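Local structure of flavohemoglobin (Malassezia yamatoensis, 6O0A) at residues F94-E97 with M98-R101; Y147-L150 with A151-L154. The protein probably detoxifies nitric oxide, passing electrons through a bound FAD to a heme in a globin domain. One frame throughout, in Å; residues are numbered along the deposited sequence.

Contact 1: residues F94-E97 with M98-R101; sequences FPEE and MLSR. With HEM (protoporphyrin IX containing Fe), chain C.
F94 and L99 meet at the start of helix 96-108, where CD1 of L99 lies 3.7 Å from CB of F94. The same methyl also approaches CG and CD2 at the root of the F94 ring, and the two side chains run at a slant to each other. P95 and M98 are arranged differently: they lie side by side and point the same way. With CG of M98 anti to its backbone N (chi1 -175°) and a bend only at chi3, the thioether reaches back along the helix until CE stands 3.9 Å from CG of the proline ring.

P95 is the N-cap residue, and its carbonyl O receives the N-H of L99 over 3.1 Å. The next two backbone bonds of the helix run from S100 N to E96 O (2.8 Å) and from R101 N to E97 O (3.1 Å). The hydroxyl of S100 is engaged elsewhere, by D267, whereas L99 leans on helix 137-163 and P95 on F83 and W86 of helix 75-89.

R101 carries the contact to the cofactor. Its chain is extended as far as CD and turns at chi3 (65°), which presents the edge of the guanidinium to a heme propionate: NE donates to HEM O2A over 3.0 Å, with the oxygen in the guanidinium plane. This hydrogen bond, together with the probable positive charge of the arginine, would steady the propionate and probably favour its ionised form. The arrangement is a helix N-terminus with proline, the centre of an inverse gamma turn, at the N-cap position, leading to an arginine that hydrogen-bonds a heme propionate at the margin of a globin heme pocket.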
loop_
_atom_site.group_PDB
_atom_site.type_symbol
_atom_site.label_atom_id
_atom_site.label_comp_id
_atom_site.label_asym_id
_atom_site.label_seq_id
_atom_site.Cartn_x
_atom_site.Cartn_y
_atom_site.Cartn_z
ATOM N N PHE A 94 -8.634 -3.490 -18.497
ATOM C CA PHE A 94 -7.757 -2.727 -17.626
ATOM C C PHE A 94 -6.944 -3.659 -16.737
ATOM O O PHE A 94 -7.382 -4.774 -16.432
ATOM C CB PHE A 94 -8.554 -1.768 -16.730
ATOM C CG PHE A 94 -9.204 -0.630 -17.468
ATOM C CD1 PHE A 94 -8.631 -0.109 -18.617
ATOM C CD2 PHE A 94 -10.387 -0.078 -17.005
ATOM C CE1 PHE A 94 -9.228 0.939 -19.290
ATOM C CE2 PHE A 94 -10.990 0.972 -17.672
ATOM C CZ PHE A 94 -10.411 1.479 -18.820
ATOM N N PRO A 95 -5.757 -3.228 -16.304
ATOM C CA PRO A 95 -5.052 -3.961 -15.243
ATOM C C PRO A 95 -5.702 -3.689 -13.897
ATOM O O PRO A 95 -5.294 -2.773 -13.177
ATOM C CB PRO A 95 -3.627 -3.400 -15.321
ATOM C CG PRO A 95 -3.819 -1.996 -15.825
ATOM C CD PRO A 95 -5.003 -2.051 -16.769
ATOM N N GLU A 96 -6.720 -4.479 -13.551
ATOM C CA GLU A 96 -7.595 -4.116 -12.440
ATOM C C GLU A 96 -6.846 -4.100 -11.114
ATOM O O GLU A 96 -7.113 -3.247 -10.258
ATOM C CB GLU A 96 -8.789 -5.071 -12.374
ATOM C CG GLU A 96 -9.621 -5.122 -13.655
ATOM C CD GLU A 96 -10.379 -3.830 -13.942
ATOM O OE1 GLU A 96 -10.380 -2.919 -13.086
ATOM O OE2 GLU A 96 -10.983 -3.726 -15.032
ATOM N N GLU A 97 -5.902 -5.026 -10.929
ATOM C CA GLU A 97 -5.138 -5.062 -9.685
ATOM C C GLU A 97 -4.391 -3.757 -9.458
ATOM O O GLU A 97 -4.414 -3.201 -8.352
ATOM C CB GLU A 97 -4.153 -6.230 -9.692
ATOM C CG GLU A 97 -4.778 -7.592 -9.500
ATOM C CD GLU A 97 -3.757 -8.630 -9.084
ATOM O OE1 GLU A 97 -2.656 -8.236 -8.637
ATOM O OE2 GLU A 97 -4.056 -9.837 -9.202
ATOM N N MET A 98 -3.711 -3.253 -10.494
ATOM C CA MET A 98 -2.994 -1.993 -10.345
ATOM C C MET A 98 -3.961 -0.849 -10.083
ATOM O O MET A 98 -3.716 -0.007 -9.210
ATOM C CB MET A 98 -2.153 -1.699 -11.588
ATOM C CG MET A 98 -1.284 -0.462 -11.432
ATOM S SD MET A 98 -0.362 -0.040 -12.926
ATOM C CE MET A 98 -1.678 0.615 -13.956
ATOM N N LEU A 99 -5.068 -0.805 -10.831
ATOM C CA LEU A 99 -6.030 0.279 -10.665
ATOM C C LEU A 99 -6.611 0.284 -9.261
ATOM O O LEU A 99 -6.783 1.349 -8.660
ATOM C CB LEU A 99 -7.150 0.156 -11.696
ATOM C CG LEU A 99 -6.726 0.402 -13.146
ATOM C CD1 LEU A 99 -7.938 0.699 -14.017
ATOM C CD2 LEU A 99 -5.723 1.527 -13.206
ATOM N N SER A 100 -6.924 -0.899 -8.726
ATOM C CA SER A 100 -7.536 -0.965 -7.408
ATOM C C SER A 100 -6.568 -0.493 -6.336
ATOM O O SER A 100 -6.947 0.277 -5.444
ATOM C CB SER A 100 -8.013 -2.391 -7.127
ATOM O OG SER A 100 -8.551 -2.499 -5.825
ATOM N N ARG A 101 -5.306 -0.925 -6.423
ATOM C CA ARG A 101 -4.313 -0.497 -5.442
ATOM C C ARG A 101 -4.139 1.012 -5.470
ATOM O O ARG A 101 -4.111 1.664 -4.418
ATOM C CB ARG A 101 -2.978 -1.193 -5.699
ATOM C CG ARG A 101 -1.942 -0.957 -4.606
ATOM C CD ARG A 101 -0.582 -1.541 -4.967
ATOM N NE ARG A 101 0.002 -0.879 -6.131
ATOM C CZ ARG A 101 0.086 -1.420 -7.344
ATOM N NH1 ARG A 101 -0.367 -2.650 -7.560
ATOM N NH2 ARG A 101 0.630 -0.731 -8.339
HETATM C CHA HEM C . 0.575 7.468 -5.658
HETATM C CHB HEM C . -0.566 6.726 -10.343
HETATM C CHC HEM C . -2.920 10.968 -10.434
HETATM C CHD HEM C . -1.222 11.981 -6.004
HETATM C C1A HEM C . 0.451 6.888 -6.909
HETATM C C2A HEM C . 0.972 5.599 -7.307
HETATM C C3A HEM C . 0.653 5.393 -8.591
HETATM C C4A HEM C . -0.068 6.557 -9.068
HETATM C CMA HEM C . 0.998 4.158 -9.448
HETATM C CAA HEM C . 1.731 4.626 -6.380
HETATM C CBA HEM C . 0.648 3.763 -5.737
HETATM C CGA HEM C . 1.270 2.820 -4.735
HETATM O O1A HEM C . 2.050 3.287 -3.869
HETATM O O2A HEM C . 0.983 1.600 -4.800
HETATM C C1B HEM C . -1.311 7.803 -10.780
HETATM C C2B HEM C . -1.871 7.972 -12.108
HETATM C C3B HEM C . -2.511 9.157 -12.142
HETATM C C4B HEM C . -2.391 9.758 -10.826
HETATM C CMB HEM C . -1.690 6.937 -13.237
HETATM C CAB HEM C . -3.289 9.822 -13.305
HETATM C CBB HEM C . -3.709 9.183 -14.409
HETATM C C1C HEM C . -2.625 11.620 -9.254
HETATM C C2C HEM C . -3.028 12.964 -8.925
HETATM C C3C HEM C . -2.565 13.256 -7.695
HETATM C C4C HEM C . -1.839 12.097 -7.225
HETATM C CMC HEM C . -3.880 13.839 -9.871
HETATM C CAC HEM C . -2.675 14.565 -6.867
HETATM C CBC HEM C . -2.786 15.778 -7.442
HETATM C C1D HEM C . -0.600 10.841 -5.540
HETATM C C2D HEM C . 0.035 10.725 -4.240
HETATM C C3D HEM C . 0.541 9.497 -4.138
HETATM C C4D HEM C . 0.241 8.774 -5.362
HETATM C CMD HEM C . 0.105 11.863 -3.196
HETATM C CAD HEM C . 1.309 8.945 -2.917
HETATM C CBD HEM C . 2.779 8.818 -3.308
HETATM C CGD HEM C . 3.492 10.149 -3.231
HETATM O O1D HEM C . 3.364 10.858 -2.196
HETATM O O2D HEM C . 4.217 10.497 -4.204
HETATM N NA HEM C . -0.179 7.445 -8.012
HETATM N NB HEM C . -1.646 8.908 -10.031
HETATM N NC HEM C . -1.904 11.107 -8.193
HETATM N ND HEM C . -0.467 9.631 -6.194
HETATM FE FE HEM C . -1.287 9.157 -8.027
#

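Contact 2: residues Y147-L150 with A151-L154; sequences YWLL and ARAL. With HEM (protoporphyrin IX containing Fe), chain C.
A151 is packed against two aromatic side chains one turn back on helix 137-163: its CB lies 3.6 Å from CE3 of W148 and 3.9 Å from CE1 of Y147. The Y147 ring also reaches the cofactor, its CE2 3.6 Å from the vinyl carbon HEM CBB, while its hydroxyl is hydrogen-bonded to the backbone O of Y116. L150 and L154 continue this close-packed side. Standing anti to the backbone N (chi1 180°), CG of L150 directs CD2 to within 3.5 Å of the methyl HEM CMB, and CD1 of L154 comes to 3.9 Å from HEM C2B on the same pyrrole.

The other side, where R152 lies, is exposed. R152 folds back along the helix and lays one face of its guanidinium over CB of the partly exposed W148, with NH1 3.5 Å from that carbon; its NH2 just reaches CD2 of the buried L149, at 4.0 Å. Between the two sides runs the regular helix ladder, including A151 N to Y147 O at 2.8 Å.

Toward the heme, then, contacts are almost all carbon against carbon, the Y147 hydroxyl, engaged by Y116, being the exception; this segment probably holds the methyl- and vinyl-bearing B pyrrole by shape and hydrophobicity rather than charge.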
loop_
_atom_site.group_PDB
_atom_site.type_symbol
_atom_site.label_atom_id
_atom_site.label_comp_id
_atom_site.label_asym_id
_atom_site.label_seq_id
_atom_site.Cartn_x
_atom_site.Cartn_y
_atom_site.Cartn_z
ATOM N N TYR A 147 -3.567 8.743 -21.140
ATOM C CA TYR A 147 -3.703 9.373 -19.831
ATOM C C TYR A 147 -5.164 9.440 -19.396
ATOM O O TYR A 147 -5.497 9.109 -18.255
ATOM C CB TYR A 147 -3.096 10.782 -19.832
ATOM C CG TYR A 147 -3.253 11.468 -18.478
ATOM C CD1 TYR A 147 -4.396 12.210 -18.162
ATOM C CD2 TYR A 147 -2.274 11.336 -17.500
ATOM C CE1 TYR A 147 -4.549 12.818 -16.907
ATOM C CE2 TYR A 147 -2.416 11.943 -16.246
ATOM C CZ TYR A 147 -3.557 12.671 -15.958
ATOM O OH TYR A 147 -3.689 13.263 -14.711
ATOM N N TRP A 148 -6.048 9.917 -20.273
ATOM C CA TRP A 148 -7.418 10.152 -19.826
ATOM C C TRP A 148 -8.212 8.861 -19.673
ATOM O O TRP A 148 -9.125 8.803 -18.841
ATOM C CB TRP A 148 -8.117 11.145 -20.764
ATOM C CG TRP A 148 -7.640 12.538 -20.445
ATOM C CD1 TRP A 148 -6.905 13.366 -21.241
ATOM C CD2 TRP A 148 -7.798 13.223 -19.193
ATOM N NE1 TRP A 148 -6.623 14.538 -20.574
ATOM C CE2 TRP A 148 -7.161 14.472 -19.315
ATOM C CE3 TRP A 148 -8.434 12.904 -17.986
ATOM C CZ2 TRP A 148 -7.139 15.404 -18.275
ATOM C CZ3 TRP A 148 -8.412 13.830 -16.958
ATOM C CH2 TRP A 148 -7.767 15.060 -17.107
ATOM N N LEU A 149 -7.880 7.818 -20.434
ATOM C CA LEU A 149 -8.487 6.515 -20.179
ATOM C C LEU A 149 -8.190 6.057 -18.763
ATOM O O LEU A 149 -9.079 5.567 -18.053
ATOM C CB LEU A 149 -7.962 5.484 -21.173
ATOM C CG LEU A 149 -8.535 5.502 -22.583
ATOM C CD1 LEU A 149 -7.766 4.527 -23.448
ATOM C CD2 LEU A 149 -10.003 5.133 -22.527
ATOM N N LEU A 150 -6.935 6.205 -18.345
ATOM C CA LEU A 150 -6.518 5.785 -17.013
ATOM C C LEU A 150 -7.107 6.696 -15.942
ATOM O O LEU A 150 -7.633 6.223 -14.930
ATOM C CB LEU A 150 -4.993 5.775 -16.960
ATOM C CG LEU A 150 -4.191 5.387 -15.721
ATOM C CD1 LEU A 150 -4.637 4.047 -15.201
ATOM C CD2 LEU A 150 -2.735 5.337 -16.120
ATOM N N ALA A 151 -7.034 8.011 -16.150
ATOM C CA ALA A 151 -7.607 8.945 -15.186
ATOM C C ALA A 151 -9.095 8.692 -14.978
ATOM O O ALA A 151 -9.582 8.704 -13.841
ATOM C CB ALA A 151 -7.374 10.383 -15.648
ATOM N N ARG A 152 -9.840 8.467 -16.063
ATOM C CA ARG A 152 -11.276 8.245 -15.923
ATOM C C ARG A 152 -11.556 6.962 -15.145
ATOM O O ARG A 152 -12.466 6.923 -14.309
ATOM C CB ARG A 152 -11.954 8.204 -17.299
ATOM C CG ARG A 152 -11.974 9.558 -18.013
ATOM C CD ARG A 152 -12.804 9.510 -19.290
ATOM N NE ARG A 152 -12.296 10.408 -20.327
ATOM C CZ ARG A 152 -11.693 9.998 -21.440
ATOM N NH1 ARG A 152 -11.269 10.887 -22.330
ATOM N NH2 ARG A 152 -11.521 8.702 -21.669
ATOM N N ALA A 153 -10.780 5.904 -15.408
ATOM C CA ALA A 153 -10.951 4.646 -14.683
ATOM C C ALA A 153 -10.694 4.836 -13.189
ATOM O O ALA A 153 -11.474 4.372 -12.351
ATOM C CB ALA A 153 -10.015 3.587 -15.262
ATOM N N LEU A 154 -9.609 5.529 -12.843
ATOM C CA LEU A 154 -9.287 5.771 -11.436
ATOM C C LEU A 154 -10.336 6.650 -10.764
ATOM O O LEU A 154 -10.756 6.372 -9.634
ATOM C CB LEU A 154 -7.906 6.415 -11.323
ATOM C CG LEU A 154 -6.714 5.512 -11.636
ATOM C CD1 LEU A 154 -5.418 6.324 -11.661
ATOM C CD2 LEU A 154 -6.647 4.371 -10.608
HETATM C CHA HEM C . 0.575 7.468 -5.658
HETATM C CHB HEM C . -0.566 6.726 -10.343
HETATM C CHC HEM C . -2.920 10.968 -10.434
HETATM C CHD HEM C . -1.222 11.981 -6.004
HETATM C C1A HEM C . 0.451 6.888 -6.909
HETATM C C2A HEM C . 0.972 5.599 -7.307
HETATM C C3A HEM C . 0.653 5.393 -8.591
HETATM C C4A HEM C . -0.068 6.557 -9.068
HETATM C CMA HEM C . 0.998 4.158 -9.448
HETATM C CAA HEM C . 1.731 4.626 -6.380
HETATM C CBA HEM C . 0.648 3.763 -5.737
HETATM C CGA HEM C . 1.270 2.820 -4.735
HETATM O O1A HEM C . 2.050 3.287 -3.869
HETATM O O2A HEM C . 0.983 1.600 -4.800
HETATM C C1B HEM C . -1.311 7.803 -10.780
HETATM C C2B HEM C . -1.871 7.972 -12.108
HETATM C C3B HEM C . -2.511 9.157 -12.142
HETATM C C4B HEM C . -2.391 9.758 -10.826
HETATM C CMB HEM C . -1.690 6.937 -13.237
HETATM C CAB HEM C . -3.289 9.822 -13.305
HETATM C CBB HEM C . -3.709 9.183 -14.409
HETATM C C1C HEM C . -2.625 11.620 -9.254
HETATM C C2C HEM C . -3.028 12.964 -8.925
HETATM C C3C HEM C . -2.565 13.256 -7.695
HETATM C C4C HEM C . -1.839 12.097 -7.225
HETATM C CMC HEM C . -3.880 13.839 -9.871
HETATM C CAC HEM C . -2.675 14.565 -6.867
HETATM C CBC HEM C . -2.786 15.778 -7.442
HETATM C C1D HEM C . -0.600 10.841 -5.540
HETATM C C2D HEM C . 0.035 10.725 -4.240
HETATM C C3D HEM C . 0.541 9.497 -4.138
HETATM C C4D HEM C . 0.241 8.774 -5.362
HETATM C CMD HEM C . 0.105 11.863 -3.196
HETATM C CAD HEM C . 1.309 8.945 -2.917
HETATM C CBD HEM C . 2.779 8.818 -3.308
HETATM C CGD HEM C . 3.492 10.149 -3.231
HETATM O O1D HEM C . 3.364 10.858 -2.196
HETATM O O2D HEM C . 4.217 10.497 -4.204
HETATM N NA HEM C . -0.179 7.445 -8.012
HETATM N NB HEM C . -1.646 8.908 -10.031
HETATM N NC HEM C . -1.904 11.107 -8.193
HETATM N ND HEM C . -0.467 9.631 -6.194
HETATM FE FE HEM C . -1.287 9.157 -8.027
#

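How the contacts relate
Both contacts are continuous stretches, contact 2 wholly helical and contact 1 running from a loop into the start of helix 96-108; both touch the heme, contact 1 through R101. CD2 of L99 lies 3.4 Å from CD1 of L150, and CE2 of F94 rests 3.7 Å from CB of A153, so helices 96-108 and 137-163 are joined through their apolar flanks. Contact 2 is mostly buried; contact 1 is only partly so, with its glutamates and arginine exposed. Their chemistry follows from this: 98-101 supplies a hydrogen bond to a propionate, whereas 147-154 offers hydrocarbon to the vinyl and methyl substituents. Helix 75-89 packs against both, and contact 1 lies nearer the chain's centre, with the side chain of R101 about 8 Å from the bound FAD.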